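Local coordinates for 3-oxoacyl-(Acyl-carrier protein) synthase (Burkholderia xenovorans, PDB 4EFI) that probably catalyses a carbon-carbon bond-forming condensation that yields a 3-oxoacyl-(acyl-carrier protein), as a synthase of the KAS III family, at residues A[171-176]-A[298-303]; A[268-273]-A[328-333]. All blocks are in the same frame, centred on the assembly; numbering follows the deposited sequence.

Contact 1. Residues A[171-176]-A[298-303]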
loop_
_atom_site.group_PDB
_atom_site.type_symbol
_atom_site.label_atom_id
_atom_site.label_comp_id
_atom_site.label_asym_id
_atom_site.label_seq_id
_atom_site.Cartn_x
_atom_site.Cartn_y
_atom_site.Cartn_z
ATOM N N LEU A 171 -3.946 14.922 9.937
ATOM C CA LEU A 171 -2.564 14.777 10.362
ATOM C C LEU A 171 -1.945 13.444 9.946
ATOM O O LEU A 171 -0.731 13.264 10.037
ATOM C CB LEU A 171 -2.505 14.886 11.893
ATOM C CG LEU A 171 -2.748 16.253 12.536
ATOM C CD1 LEU A 171 -2.857 16.099 14.039
ATOM C CD2 LEU A 171 -1.642 17.232 12.215
ATOM N N LEU A 172 -2.767 12.506 9.497
ATOM C CA LEU A 172 -2.340 11.136 9.298
ATOM C C LEU A 172 -1.815 10.791 7.910
ATOM O O LEU A 172 -0.810 10.114 7.768
ATOM C CB LEU A 172 -3.511 10.210 9.625
ATOM C CG LEU A 172 -3.235 8.719 9.462
ATOM C CD1 LEU A 172 -2.113 8.245 10.340
ATOM C CD2 LEU A 172 -4.514 7.952 9.776
ATOM N N PHE A 173 -2.507 11.253 6.881
ATOM C CA PHE A 173 -2.274 10.741 5.529
ATOM C C PHE A 173 -1.292 11.554 4.699
ATOM O O PHE A 173 -1.313 12.799 4.691
ATOM C CB PHE A 173 -3.597 10.607 4.767
ATOM C CG PHE A 173 -4.494 9.535 5.316
ATOM C CD1 PHE A 173 -4.213 8.198 5.085
ATOM C CD2 PHE A 173 -5.604 9.854 6.081
ATOM C CE1 PHE A 173 -5.053 7.196 5.606
ATOM C CE2 PHE A 173 -6.424 8.867 6.598
ATOM C CZ PHE A 173 -6.146 7.554 6.367
ATOM N N GLY A 174 -0.465 10.825 3.966
ATOM C CA GLY A 174 0.416 11.380 2.958
ATOM C C GLY A 174 0.169 10.673 1.636
ATOM O O GLY A 174 -0.595 9.701 1.575
ATOM N N ASP A 175 0.843 11.142 0.591
ATOM C CA ASP A 175 0.644 10.643 -0.763
ATOM C C ASP A 175 1.904 9.979 -1.316
ATOM O O ASP A 175 3.016 10.431 -1.057
ATOM C CB ASP A 175 0.241 11.792 -1.687
ATOM C CG ASP A 175 -1.067 12.438 -1.283
ATOM O OD1 ASP A 175 -1.871 11.787 -0.590
ATOM O OD2 ASP A 175 -1.294 13.599 -1.672
ATOM N N ALA A 176 1.724 8.876 -2.034
ATOM C CA ALA A 176 2.819 8.228 -2.744
ATOM C C ALA A 176 2.292 7.358 -3.879
ATOM O O ALA A 176 1.162 6.886 -3.830
ATOM C CB ALA A 176 3.644 7.391 -1.782
ATOM N N TYR A 298 6.636 10.153 5.890
ATOM C CA TYR A 298 5.699 10.042 4.780
ATOM C C TYR A 298 4.233 9.981 5.186
ATOM O O TYR A 298 3.357 10.049 4.320
ATOM C CB TYR A 298 6.030 8.847 3.870
ATOM C CG TYR A 298 7.417 8.960 3.320
ATOM C CD1 TYR A 298 7.719 9.889 2.329
ATOM C CD2 TYR A 298 8.461 8.192 3.849
ATOM C CE1 TYR A 298 9.023 10.031 1.860
ATOM C CE2 TYR A 298 9.750 8.335 3.393
ATOM C CZ TYR A 298 10.022 9.252 2.407
ATOM O OH TYR A 298 11.320 9.403 1.934
ATOM N N GLY A 299 3.949 9.881 6.484
ATOM C CA GLY A 299 2.594 9.607 6.925
ATOM C C GLY A 299 2.128 8.251 6.440
ATOM O O GLY A 299 2.906 7.435 5.943
ATOM N N ASN A 300 0.834 8.008 6.598
ATOM C CA ASN A 300 0.167 6.809 6.104
ATOM C C ASN A 300 -0.150 7.047 4.632
ATOM O O ASN A 300 -0.909 7.956 4.315
ATOM C CB ASN A 300 -1.102 6.628 6.944
ATOM C CG ASN A 300 -2.016 5.527 6.479
ATOM O OD1 ASN A 300 -2.036 5.131 5.311
ATOM N ND2 ASN A 300 -2.839 5.050 7.413
ATOM N N THR A 301 0.443 6.250 3.739
ATOM C CA THR A 301 0.273 6.433 2.292
ATOM C C THR A 301 -0.613 5.362 1.689
ATOM O O THR A 301 -0.534 5.061 0.500
ATOM C CB THR A 301 1.620 6.475 1.554
ATOM O OG1 THR A 301 2.363 5.271 1.801
ATOM C CG2 THR A 301 2.426 7.707 1.989
ATOM N N SER A 302 -1.508 4.827 2.509
ATOM C CA SER A 302 -2.561 3.938 1.994
ATOM C C SER A 302 -1.944 2.797 1.199
ATOM O O SER A 302 -1.090 2.078 1.705
ATOM C CB SER A 302 -3.501 4.747 1.100
ATOM O OG SER A 302 -4.605 3.947 0.665
ATOM N N CYS A 303 -2.486 2.386 0.066
ATOM C CA CYS A 303 -1.970 1.198 -0.617
ATOM C C CYS A 303 -0.480 1.258 -0.974
ATOM O O CYS A 303 0.134 0.220 -1.176
ATOM C CB CYS A 303 -2.766 0.880 -1.891
ATOM S SG CYS A 303 -2.787 2.204 -3.096
HETATM O O HOH W 1 4.027 11.133 1.860
#
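With CG anti to its backbone N (chi1 173°), N300 extends its amide alongside the ring of F173, whose own CG lies anti to the carbonyl carbon (chi1 -68°) and sends the ring the same way. The two flat groups are tilted 53° apart; N300 CG lies 3.6 Å from F173 CE1, and N300 O sits at the ring's edge, near its plane. L172 crosses N300 obliquely, its CD1 3.9 Å from N300 CB, while its CD2 sits over the rim of one face of the F173 ring. The branched leucine and the phenylalanine thus give the asparagine apolar neighbours, and its polar atoms are satisfied separately. N300 ND2 donates to A272 O, and N300 OD1 accepts from S302 N at 2.9 Å, an Asx turn that fixes the amide's rotation.

Two backbone bonds make a single beta bridge between F173 and N300. N300 N donates almost straight to L172 O (2.9 Å), and G174 N donates to N300 O (2.9 Å) from above the carbonyl plane. In this thiolase-type fold the bridge joins a loop of the N-terminal half, leading into strand 176-184, to the loop between helices 295-298 and 305-313 in the C-terminal half.

Glycine suits both sides of the bridge. A beta carbon on G174 would run into Y298 O, and one on G299, which leaves its helix with positive phi, would meet L172 O. Beyond the bridge T301 CA makes a CA-H...O contact with G174 O (3.5 Å), and its methyl CG2 packs on A176 CB at 4.0 Å. The side chain of D175 leaves the backbone away from 298-303, and its OD2 is hydrogen-bonded to S159 OG and A60 N.

Contact 2. Residues A[268-273]-A[328-333]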
loop_
_atom_site.group_PDB
_atom_site.type_symbol
_atom_site.label_atom_id
_atom_site.label_comp_id
_atom_site.label_asym_id
_atom_site.label_seq_id
_atom_site.Cartn_x
_atom_site.Cartn_y
_atom_site.Cartn_z
ATOM N N LEU A 268 6.965 -6.268 7.106
ATOM C CA LEU A 268 6.549 -4.995 6.523
ATOM C C LEU A 268 5.053 -4.842 6.666
ATOM O O LEU A 268 4.301 -5.552 5.989
ATOM C CB LEU A 268 6.941 -4.990 5.054
ATOM C CG LEU A 268 8.424 -5.234 4.799
ATOM C CD1 LEU A 268 8.662 -5.558 3.346
ATOM C CD2 LEU A 268 9.217 -4.003 5.205
ATOM N N PHE A 269 4.624 -3.946 7.545
ATOM C CA PHE A 269 3.214 -3.693 7.775
ATOM C C PHE A 269 2.773 -2.432 7.084
ATOM O O PHE A 269 3.507 -1.445 7.020
ATOM C CB PHE A 269 2.935 -3.506 9.266
ATOM C CG PHE A 269 2.989 -4.778 10.066
ATOM C CD1 PHE A 269 4.201 -5.293 10.479
ATOM C CD2 PHE A 269 1.832 -5.471 10.384
ATOM C CE1 PHE A 269 4.268 -6.484 11.213
ATOM C CE2 PHE A 269 1.891 -6.650 11.115
ATOM C CZ PHE A 269 3.117 -7.151 11.529
ATOM N N HIS A 270 1.526 -2.421 6.641
ATOM C CA HIS A 270 0.894 -1.184 6.257
ATOM C C HIS A 270 1.071 -0.200 7.386
ATOM O O HIS A 270 0.848 -0.540 8.562
ATOM C CB HIS A 270 -0.581 -1.412 5.980
ATOM C CG HIS A 270 -1.388 -0.146 5.967
ATOM N ND1 HIS A 270 -1.091 0.888 5.166
ATOM C CD2 HIS A 270 -2.498 0.236 6.709
ATOM C CE1 HIS A 270 -1.969 1.878 5.375
ATOM N NE2 HIS A 270 -2.829 1.478 6.319
ATOM N N GLN A 271 1.479 1.023 7.056
ATOM C CA GLN A 271 1.857 2.021 8.048
ATOM C C GLN A 271 0.627 2.778 8.545
ATOM O O GLN A 271 0.429 3.952 8.243
ATOM C CB GLN A 271 2.902 2.963 7.458
ATOM C CG GLN A 271 4.170 2.222 7.002
ATOM C CD GLN A 271 5.071 1.870 8.162
ATOM O OE1 GLN A 271 5.716 2.742 8.748
ATOM N NE2 GLN A 271 5.131 0.577 8.495
ATOM N N ALA A 272 -0.223 2.087 9.290
ATOM C CA ALA A 272 -1.521 2.629 9.659
ATOM C C ALA A 272 -1.388 3.822 10.600
ATOM O O ALA A 272 -2.012 4.870 10.387
ATOM C CB ALA A 272 -2.382 1.540 10.302
ATOM N N ASN A 273 -0.622 3.624 11.666
ATOM C CA ASN A 273 -0.205 4.641 12.625
ATOM C C ASN A 273 0.736 3.943 13.605
ATOM O O ASN A 273 0.671 2.722 13.791
ATOM C CB ASN A 273 -1.382 5.323 13.330
ATOM C CG ASN A 273 -2.138 4.400 14.259
ATOM O OD1 ASN A 273 -1.700 4.133 15.373
ATOM N ND2 ASN A 273 -3.307 3.966 13.831
ATOM N N PHE A 328 2.216 -7.397 5.400
ATOM C CA PHE A 328 0.877 -7.485 5.991
ATOM C C PHE A 328 0.133 -6.193 5.773
ATOM O O PHE A 328 0.524 -5.163 6.302
ATOM C CB PHE A 328 0.992 -7.796 7.491
ATOM C CG PHE A 328 1.818 -9.008 7.773
ATOM C CD1 PHE A 328 1.281 -10.277 7.609
ATOM C CD2 PHE A 328 3.154 -8.888 8.099
ATOM C CE1 PHE A 328 2.052 -11.405 7.808
ATOM C CE2 PHE A 328 3.937 -10.019 8.299
ATOM C CZ PHE A 328 3.375 -11.274 8.164
ATOM N N GLY A 329 -0.934 -6.270 4.986
ATOM C CA GLY A 329 -1.772 -5.123 4.698
ATOM C C GLY A 329 -3.164 -5.357 5.246
ATOM O O GLY A 329 -3.660 -6.479 5.245
ATOM N N PHE A 330 -3.776 -4.296 5.751
ATOM C CA PHE A 330 -5.100 -4.382 6.342
ATOM C C PHE A 330 -5.782 -3.027 6.242
ATOM O O PHE A 330 -5.117 -1.997 6.201
ATOM C CB PHE A 330 -4.962 -4.782 7.810
ATOM C CG PHE A 330 -3.829 -4.089 8.505
ATOM C CD1 PHE A 330 -2.533 -4.549 8.366
ATOM C CD2 PHE A 330 -4.058 -2.961 9.270
ATOM C CE1 PHE A 330 -1.485 -3.905 8.991
ATOM C CE2 PHE A 330 -3.013 -2.313 9.898
ATOM C CZ PHE A 330 -1.726 -2.786 9.758
ATOM N N GLY A 331 -7.108 -3.021 6.234
ATOM C CA GLY A 331 -7.853 -1.777 6.181
ATOM C C GLY A 331 -9.169 -1.912 5.443
ATOM O O GLY A 331 -9.983 -2.767 5.773
ATOM N N VAL A 332 -9.356 -0.867 4.654
ATOM C CA VAL A 332 -10.607 -0.627 3.938
ATOM C C VAL A 332 -11.222 -1.921 3.405
ATOM O O VAL A 332 -10.544 -2.702 2.754
ATOM C CB VAL A 332 -10.388 0.344 2.743
ATOM C CG1 VAL A 332 -11.669 0.549 1.975
ATOM C CG2 VAL A 332 -9.904 1.683 3.199
ATOM N N GLY A 333 -12.509 -2.126 3.658
ATOM C CA GLY A 333 -13.232 -3.239 3.069
ATOM C C GLY A 333 -14.342 -3.766 3.962
ATOM O O GLY A 333 -15.509 -3.679 3.606
#
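F269 and F328 pair as neighbours in the parallel edge of a mixed sheet, where strand 266-269 runs beside 323-331. Two backbone hydrogen bonds hold them: F328 N to L268 O (2.8 Å) and H270 N to F328 O (2.9 Å). Among the aromatic contacts, the F269 and F328 rings lean obliquely at 33°, with F328 CD2 over the rim of one F269 face, and helix 235-257 adds V246 and V250 to this greasy side. H270 turns its ring edge toward the face of F330, T-shaped at 74°, with centroids 5.4 Å apart. H270 CB lies over one F330 face, and CG anti to the backbone N (chi1 163°) carries the imidazole on so that CD2 comes 3.5 Å from F330 O.

H270 follows strand 266-269 and lies next to C128 and N300, an arrangement consistent with the Cys-His-Asn active site of the KAS III family; its ND1 is hydrogen-bonded to S305 OG.

Apolar contacts add to F330's surroundings: A272 CB, a small methyl, lies 3.9 Å from CE2, and F269 CD2 is 3.9 Å from CE1. Q271 centres an inverse gamma turn and sends NE2 back to F269 O (3.0 Å), a nearly straight bond spanning H270.

From the N terminus the chain passes 171-176, then 268-273, 298-303 and 328-333. Contact 1 closes its loop when 298-303 returns to 171-176, by which point 268-273 has gone by; contact 2 closes only at 328-333. The two loops therefore cross instead of nesting. Contact 1 ties the N-terminal half to the C-terminal half, whereas contact 2 joins two segments of the C-terminal half, pairing outermost strand 266-269 with 323-331 in a five-stranded mixed sheet. Their centres are 11 Å apart. They touch where L172 CD1 packs 3.4 Å from A272 O and where N300 OD1 comes 3.3 Å from H270 CE1, which brings H270 and N300 together, as expected for the family's active site.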